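Side-chain contacts in acyl-CoA dehydrogenase domain protein Tcur3483 (Thermomonospora curvata, PDB 6WY9), which binds the flavin FAD and probably acts as an oxidoreductase on the CH-CH groups of its donors: residues L105-F109 and V110-T114; P133-S137 and G138-F142; A281-D285 and N286-E290. One frame throughout, in Å; residues are numbered along the deposited sequence.

Contact 1: residues L105-F109 and V110-T114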
# COMPACT_ATOMS: atom_id res chain seq x y z
N LEU A 105 4.86 -33.18 -3.41
CA LEU A 105 4.72 -33.90 -4.66
C LEU A 105 4.00 -33.04 -5.69
O LEU A 105 3.20 -32.16 -5.34
CB LEU A 105 3.95 -35.20 -4.45
CG LEU A 105 4.61 -36.19 -3.48
CD1 LEU A 105 3.82 -37.50 -3.37
CD2 LEU A 105 6.07 -36.47 -3.85
N PRO A 106 4.32 -33.22 -6.96
CA PRO A 106 3.57 -32.53 -8.01
C PRO A 106 2.30 -33.31 -8.32
O PRO A 106 2.28 -34.54 -8.28
CB PRO A 106 4.54 -32.54 -9.19
CG PRO A 106 5.29 -33.82 -9.00
CD PRO A 106 5.47 -33.97 -7.49
N PHE A 107 1.23 -32.57 -8.60
CA PHE A 107 -0.06 -33.13 -8.95
C PHE A 107 -0.46 -32.64 -10.34
O PHE A 107 -0.19 -31.48 -10.66
CB PHE A 107 -1.11 -32.71 -7.92
CG PHE A 107 -2.44 -33.39 -8.09
CD1 PHE A 107 -3.38 -32.89 -8.97
CD2 PHE A 107 -2.77 -34.49 -7.31
CE1 PHE A 107 -4.61 -33.49 -9.12
CE2 PHE A 107 -4.00 -35.10 -7.45
CZ PHE A 107 -4.93 -34.60 -8.35
N PRO A 108 -1.06 -33.48 -11.19
CA PRO A 108 -1.37 -33.02 -12.56
C PRO A 108 -2.63 -32.16 -12.60
O PRO A 108 -3.65 -32.54 -13.19
CB PRO A 108 -1.53 -34.34 -13.31
CG PRO A 108 -2.09 -35.27 -12.28
CD PRO A 108 -1.42 -34.90 -10.99
N PHE A 109 -2.57 -30.99 -11.94
CA PHE A 109 -3.74 -30.11 -11.85
C PHE A 109 -4.30 -29.81 -13.23
O PHE A 109 -5.48 -30.00 -13.53
CB PHE A 109 -3.37 -28.79 -11.15
CG PHE A 109 -3.16 -28.88 -9.65
CD1 PHE A 109 -4.23 -28.83 -8.78
CD2 PHE A 109 -1.87 -28.92 -9.13
CE1 PHE A 109 -4.01 -28.89 -7.40
CE2 PHE A 109 -1.66 -28.97 -7.75
CZ PHE A 109 -2.73 -28.95 -6.90
N VAL A 110 -3.43 -29.27 -14.10
CA VAL A 110 -3.89 -28.83 -15.41
C VAL A 110 -4.59 -29.96 -16.15
O VAL A 110 -5.62 -29.75 -16.79
CB VAL A 110 -2.71 -28.26 -16.23
CG1 VAL A 110 -3.11 -28.05 -17.64
CG2 VAL A 110 -2.28 -26.95 -15.64
N THR A 111 -4.05 -31.17 -16.08
CA THR A 111 -4.62 -32.24 -16.89
C THR A 111 -5.91 -32.76 -16.27
O THR A 111 -6.89 -32.98 -16.99
CB THR A 111 -3.60 -33.37 -17.05
OG1 THR A 111 -2.46 -32.86 -17.76
CG2 THR A 111 -4.22 -34.53 -17.86
N VAL A 112 -5.93 -32.92 -14.95
CA VAL A 112 -7.04 -33.54 -14.27
C VAL A 112 -8.14 -32.55 -13.95
O VAL A 112 -9.32 -32.87 -14.06
CB VAL A 112 -6.53 -34.25 -13.00
CG1 VAL A 112 -7.69 -34.56 -12.04
CG2 VAL A 112 -5.86 -35.54 -13.42
N ASN A 113 -7.79 -31.31 -13.61
CA ASN A 113 -8.76 -30.34 -13.15
C ASN A 113 -9.08 -29.26 -14.15
O ASN A 113 -9.95 -28.42 -13.89
CB ASN A 113 -8.27 -29.71 -11.87
CG ASN A 113 -8.45 -30.63 -10.72
OD1 ASN A 113 -7.67 -31.56 -10.51
ND2 ASN A 113 -9.53 -30.42 -9.97
N THR A 114 -8.42 -29.25 -15.26
CA THR A 114 -8.61 -28.19 -16.23
C THR A 114 -9.01 -28.72 -17.60
O THR A 114 -9.95 -28.20 -18.22
CB THR A 114 -7.29 -27.40 -16.26
OG1 THR A 114 -7.21 -26.59 -15.08
CG2 THR A 114 -7.16 -26.57 -17.43
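F107 meets the first turn of helix 109-122 with one corner of its ring: CE1 lies 3.9 Å from N113 OD1, which arrives at the ring edge, near its plane. The two side chains cross at about a right angle, with ring and amide planes 55° apart. CG of F107 stands anti to the backbone N (chi1 -172°), which swings the ring forward along the chain to the helix, where the same CE1 also brushes V112 CG1. F97 of helix 90-103 packs edge-to-face with this ring.

P108 comes next, at the N-cap position and at the centre of an inverse gamma turn closed by F109 N and F107 O. Its ring lies beside V112, both side chains pointing the same way, and CG touches V112 CG2 at 3.9 Å. The carbonyl does the polar work: V112 N gives P108 O a hydrogen bond of 2.9 Å, nearly in line with the C=O bond. F62 and V66 of helix 62-71 also touch the proline.

F109 holds on through its backbone. Its O takes a short bond from N113 N, 2.7 Å, with the donor tilted 16° from the carbonyl plane, and N113 CB sits 3.3 Å from the same oxygen. The F109 ring turns back over F107, whose CD1 lies 4.0 Å above the ring centre.

Chemically, the contact is a helix start in which the carbonyls of P108 and F109 accept from the amides four residues on, V112 and N113, while proline and phenylalanine cover it with hydrocarbon. T111 OG1 is satisfied elsewhere, by F142 N, and V110 lies close to the flavin-binding residue I144, so this buried turn forms part of the surroundings of the FAD site.

Contact 2: residues P133-S137 and G138-F142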
# COMPACT_ATOMS: atom_id res chain seq x y z
N PRO A 133 -10.15 -41.79 -19.85
CA PRO A 133 -9.67 -42.94 -19.05
C PRO A 133 -8.18 -42.87 -18.77
O PRO A 133 -7.74 -43.16 -17.65
CB PRO A 133 -10.06 -44.15 -19.91
CG PRO A 133 -11.09 -43.64 -20.88
CD PRO A 133 -10.68 -42.22 -21.16
N GLY A 134 -7.38 -42.47 -19.76
CA GLY A 134 -5.95 -42.39 -19.57
C GLY A 134 -5.56 -41.23 -18.69
O GLY A 134 -4.57 -41.30 -17.96
N ILE A 135 -6.34 -40.15 -18.72
CA ILE A 135 -6.15 -39.10 -17.72
C ILE A 135 -6.39 -39.67 -16.33
O ILE A 135 -5.55 -39.56 -15.43
CB ILE A 135 -7.06 -37.91 -18.01
CG1 ILE A 135 -6.62 -37.19 -19.29
CG2 ILE A 135 -7.10 -36.99 -16.77
CD1 ILE A 135 -7.34 -35.87 -19.56
N LEU A 136 -7.55 -40.31 -16.15
CA LEU A 136 -7.91 -40.94 -14.89
C LEU A 136 -6.81 -41.87 -14.40
O LEU A 136 -6.42 -41.82 -13.23
CB LEU A 136 -9.23 -41.68 -15.06
CG LEU A 136 -9.88 -42.29 -13.82
CD1 LEU A 136 -10.24 -41.23 -12.77
CD2 LEU A 136 -11.11 -43.12 -14.25
N SER A 137 -6.33 -42.76 -15.27
CA SER A 137 -5.36 -43.77 -14.86
C SER A 137 -3.96 -43.20 -14.69
O SER A 137 -3.02 -43.96 -14.39
CB SER A 137 -5.32 -44.88 -15.90
OG SER A 137 -5.02 -44.32 -17.17
N GLY A 138 -3.78 -41.90 -14.87
CA GLY A 138 -2.47 -41.32 -14.82
C GLY A 138 -1.58 -41.69 -15.99
O GLY A 138 -0.36 -41.64 -15.85
N ASP A 139 -2.15 -42.05 -17.13
CA ASP A 139 -1.34 -42.39 -18.29
C ASP A 139 -1.26 -41.28 -19.33
O ASP A 139 -0.38 -41.33 -20.19
CB ASP A 139 -1.86 -43.67 -18.96
CG ASP A 139 -1.63 -44.90 -18.10
OD1 ASP A 139 -0.46 -45.23 -17.82
OD2 ASP A 139 -2.63 -45.51 -17.67
N ILE A 140 -2.15 -40.29 -19.29
CA ILE A 140 -2.15 -39.20 -20.25
C ILE A 140 -1.98 -37.89 -19.51
O ILE A 140 -2.77 -37.58 -18.61
CB ILE A 140 -3.44 -39.16 -21.08
CG1 ILE A 140 -3.59 -40.42 -21.93
CG2 ILE A 140 -3.44 -37.91 -21.97
CD1 ILE A 140 -5.00 -40.61 -22.41
N VAL A 141 -0.98 -37.11 -19.91
CA VAL A 141 -0.79 -35.77 -19.37
C VAL A 141 -0.83 -34.78 -20.52
O VAL A 141 -0.36 -35.07 -21.63
CB VAL A 141 0.53 -35.65 -18.58
CG1 VAL A 141 0.92 -34.17 -18.34
CG2 VAL A 141 0.42 -36.40 -17.23
N PHE A 142 -1.44 -33.61 -20.26
CA PHE A 142 -1.64 -32.55 -21.23
C PHE A 142 -0.81 -31.34 -20.86
O PHE A 142 -0.54 -31.10 -19.69
CB PHE A 142 -3.11 -32.09 -21.29
CG PHE A 142 -3.97 -32.88 -22.26
CD1 PHE A 142 -4.46 -34.13 -21.92
CD2 PHE A 142 -4.31 -32.36 -23.52
CE1 PHE A 142 -5.26 -34.86 -22.81
CE2 PHE A 142 -5.12 -33.08 -24.41
CZ PHE A 142 -5.59 -34.34 -24.04
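I140 lays its CD1 against the backbone of G134, 3.5 Å from CA, in the place where a side chain at that position would have to go; a CB on G134 would clash with this methyl. I135, one residue on, meets the outgoing chain in two places. Its CG1 rests 4.1 Å from I140 CB, the side chains crossing at about a right angle, and with CG1 held anti to the carbonyl carbon (chi1 -69°) the extended chain carries CD1 on to F142 CE1 at 4.0 Å. An alanine at I135 is likely to leave the F142 ring without this methyl neighbour and open a gap toward T111 and V112 of helix 109-122.

The turn itself is a Schellman motif at the end of helix 125-136, with G138 supplying the positive phi. G134 O is gripped twice: D139 N reaches it at 2.7 Å in the carbonyl plane, while I140 N comes from above that plane at 2.9 Å. G138 N bonds to I135 O. On the outer side S137 OG lies 2.7 Å from D139 OD2 and 3.0 Å from P133 O, so its one proton could serve either.

The chemistry implies a helix end where the G134 and I135 carbonyls are satisfied by the amides of the turn, with an apolar seam underneath and a polar outer side where K67 makes a hydrogen bond to S137 O.

Contact 3: residues A281-D285 and N286-E290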
# COMPACT_ATOMS: atom_id res chain seq x y z
N ALA A 281 5.49 -21.14 14.23
CA ALA A 281 6.11 -22.12 15.14
C ALA A 281 7.62 -21.89 15.26
O ALA A 281 8.19 -21.95 16.36
CB ALA A 281 5.84 -23.56 14.66
N TRP A 282 8.27 -21.66 14.11
CA TRP A 282 9.71 -21.40 14.09
C TRP A 282 10.07 -20.17 14.92
O TRP A 282 11.03 -20.20 15.71
CB TRP A 282 10.15 -21.23 12.64
CG TRP A 282 11.58 -20.78 12.40
CD1 TRP A 282 12.70 -21.57 12.25
CD2 TRP A 282 12.01 -19.43 12.24
NE1 TRP A 282 13.79 -20.78 12.02
CE2 TRP A 282 13.40 -19.46 11.99
CE3 TRP A 282 11.36 -18.19 12.29
CZ2 TRP A 282 14.15 -18.29 11.79
CZ3 TRP A 282 12.10 -17.04 12.09
CH2 TRP A 282 13.48 -17.10 11.84
N ALA A 283 9.31 -19.07 14.75
CA ALA A 283 9.60 -17.84 15.47
C ALA A 283 9.31 -17.98 16.95
O ALA A 283 9.94 -17.30 17.78
CB ALA A 283 8.79 -16.66 14.88
N ARG A 284 8.30 -18.79 17.30
CA ARG A 284 8.01 -19.10 18.69
C ARG A 284 9.21 -19.75 19.35
O ARG A 284 9.54 -19.46 20.51
CB ARG A 284 6.79 -20.04 18.76
CG ARG A 284 6.47 -20.58 20.22
CD ARG A 284 5.50 -21.74 20.14
NE ARG A 284 6.12 -22.84 19.41
CZ ARG A 284 5.47 -23.73 18.66
NH1 ARG A 284 4.14 -23.67 18.53
NH2 ARG A 284 6.17 -24.68 18.06
N ASP A 285 9.84 -20.69 18.65
CA ASP A 285 10.84 -21.52 19.30
C ASP A 285 12.22 -20.87 19.31
O ASP A 285 13.10 -21.34 20.03
CB ASP A 285 10.85 -22.92 18.65
CG ASP A 285 9.59 -23.69 18.98
OD1 ASP A 285 8.86 -23.27 19.90
OD2 ASP A 285 9.30 -24.71 18.33
N ASN A 286 12.45 -19.78 18.56
CA ASN A 286 13.75 -19.10 18.67
C ASN A 286 13.65 -17.67 19.20
O ASN A 286 14.64 -16.93 19.15
CB ASN A 286 14.49 -19.10 17.33
CG ASN A 286 13.73 -18.33 16.24
OD1 ASN A 286 12.77 -17.63 16.52
ND2 ASN A 286 14.19 -18.46 15.01
N GLY A 287 12.46 -17.24 19.67
CA GLY A 287 12.30 -15.92 20.24
C GLY A 287 12.01 -14.81 19.25
O GLY A 287 11.76 -13.66 19.67
N VAL A 288 12.03 -15.10 17.94
CA VAL A 288 11.68 -14.08 16.97
C VAL A 288 10.25 -13.60 17.21
O VAL A 288 9.92 -12.44 16.93
CB VAL A 288 11.89 -14.62 15.54
CG1 VAL A 288 11.18 -13.70 14.50
CG2 VAL A 288 13.44 -14.77 15.20
N LEU A 289 9.38 -14.48 17.70
CA LEU A 289 7.97 -14.14 18.02
C LEU A 289 7.83 -13.07 19.13
O LEU A 289 6.77 -12.42 19.25
CB LEU A 289 7.22 -15.42 18.40
CG LEU A 289 5.66 -15.32 18.55
CD1 LEU A 289 4.99 -14.96 17.23
CD2 LEU A 289 5.15 -16.66 19.06
N GLU A 290 8.89 -12.82 19.90
CA GLU A 290 8.82 -11.78 20.94
C GLU A 290 8.96 -10.37 20.38
O GLU A 290 8.73 -9.40 21.11
CB GLU A 290 9.90 -12.01 22.01
CG GLU A 290 9.72 -13.32 22.78
CD GLU A 290 8.38 -13.33 23.50
OE1 GLU A 290 8.33 -12.97 24.71
OE2 GLU A 290 7.37 -13.62 22.83
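A283 and V288 make the close-packed side of this helix end. Their CB atoms stand 3.8 Å apart, and L289 closes in from the next position, its CB 3.4 Å from A283 O. L289 N bonds to that same oxygen at 2.9 Å, the donor sitting well above the carbonyl plane. Farther along, L289 CD2 lies against R284 CB. V288 and L289 continue this apolar seam onto V294 and L298 of helix 292-321.

W282 and N286 meet as amide over indole. The amide nitrogen ND2 sits over one face of the ring, 3.2 Å from CZ2 and offset toward the rim, with ring and amide planes 73° apart. The N286 side chain gets there by standing between its own backbone N and carbonyl carbon (chi1 63°), folded back over the helix. That rotation also aims OD1 at V288 N, which bonds to it at 3.0 Å and fixes the amide. V288 CG2 approaches the same indole obliquely.

Opposed to this is the outer, more exposed side, where N286 N makes a weak bond to W282 O. R284, its chain bent at chi3, turns its guanidinium side-on to D285: NE donates to OD1 at 2.8 Å from above the carboxylate plane, and NH2 to OD2 from the syn side, also tilted out of that plane. Both oxygens lie close to the guanidinium plane. R284 NH1 bonds to the backbone of a neighbouring subunit, so the arginine reaches into an assembly interface while D285 stays exposed.

G287, with positive phi, ends the helical run, and V288-E290 forms a 3-10 turn. An Asx turn, N286 OD1 accepting from V288 N across G287, accompanies this helix C-terminus in the connection between helices 263-286 and 292-321 of the C-terminal acyl-CoA dehydrogenase domain.

From the N terminus, contact 1 closes the bend leading out of helix 90-103 and starts helix 109-122. Contact 2 follows at the end of the next helix, 125-136, where the chain turns toward strand 142-145. The two lie in series, neither enclosing the other, yet they touch: T111 of contact 1 packs on I135 and probably hydrogen-bonds F142 N. Together they join the helical N-terminal region to the sheet near the flavin. Contact 3 comes much later and stands apart, its centre about 35 Å from that of contact 1 and 44 Å from that of contact 2. It closes the tight turn between two long C-terminal helices, beside neighbouring subunits.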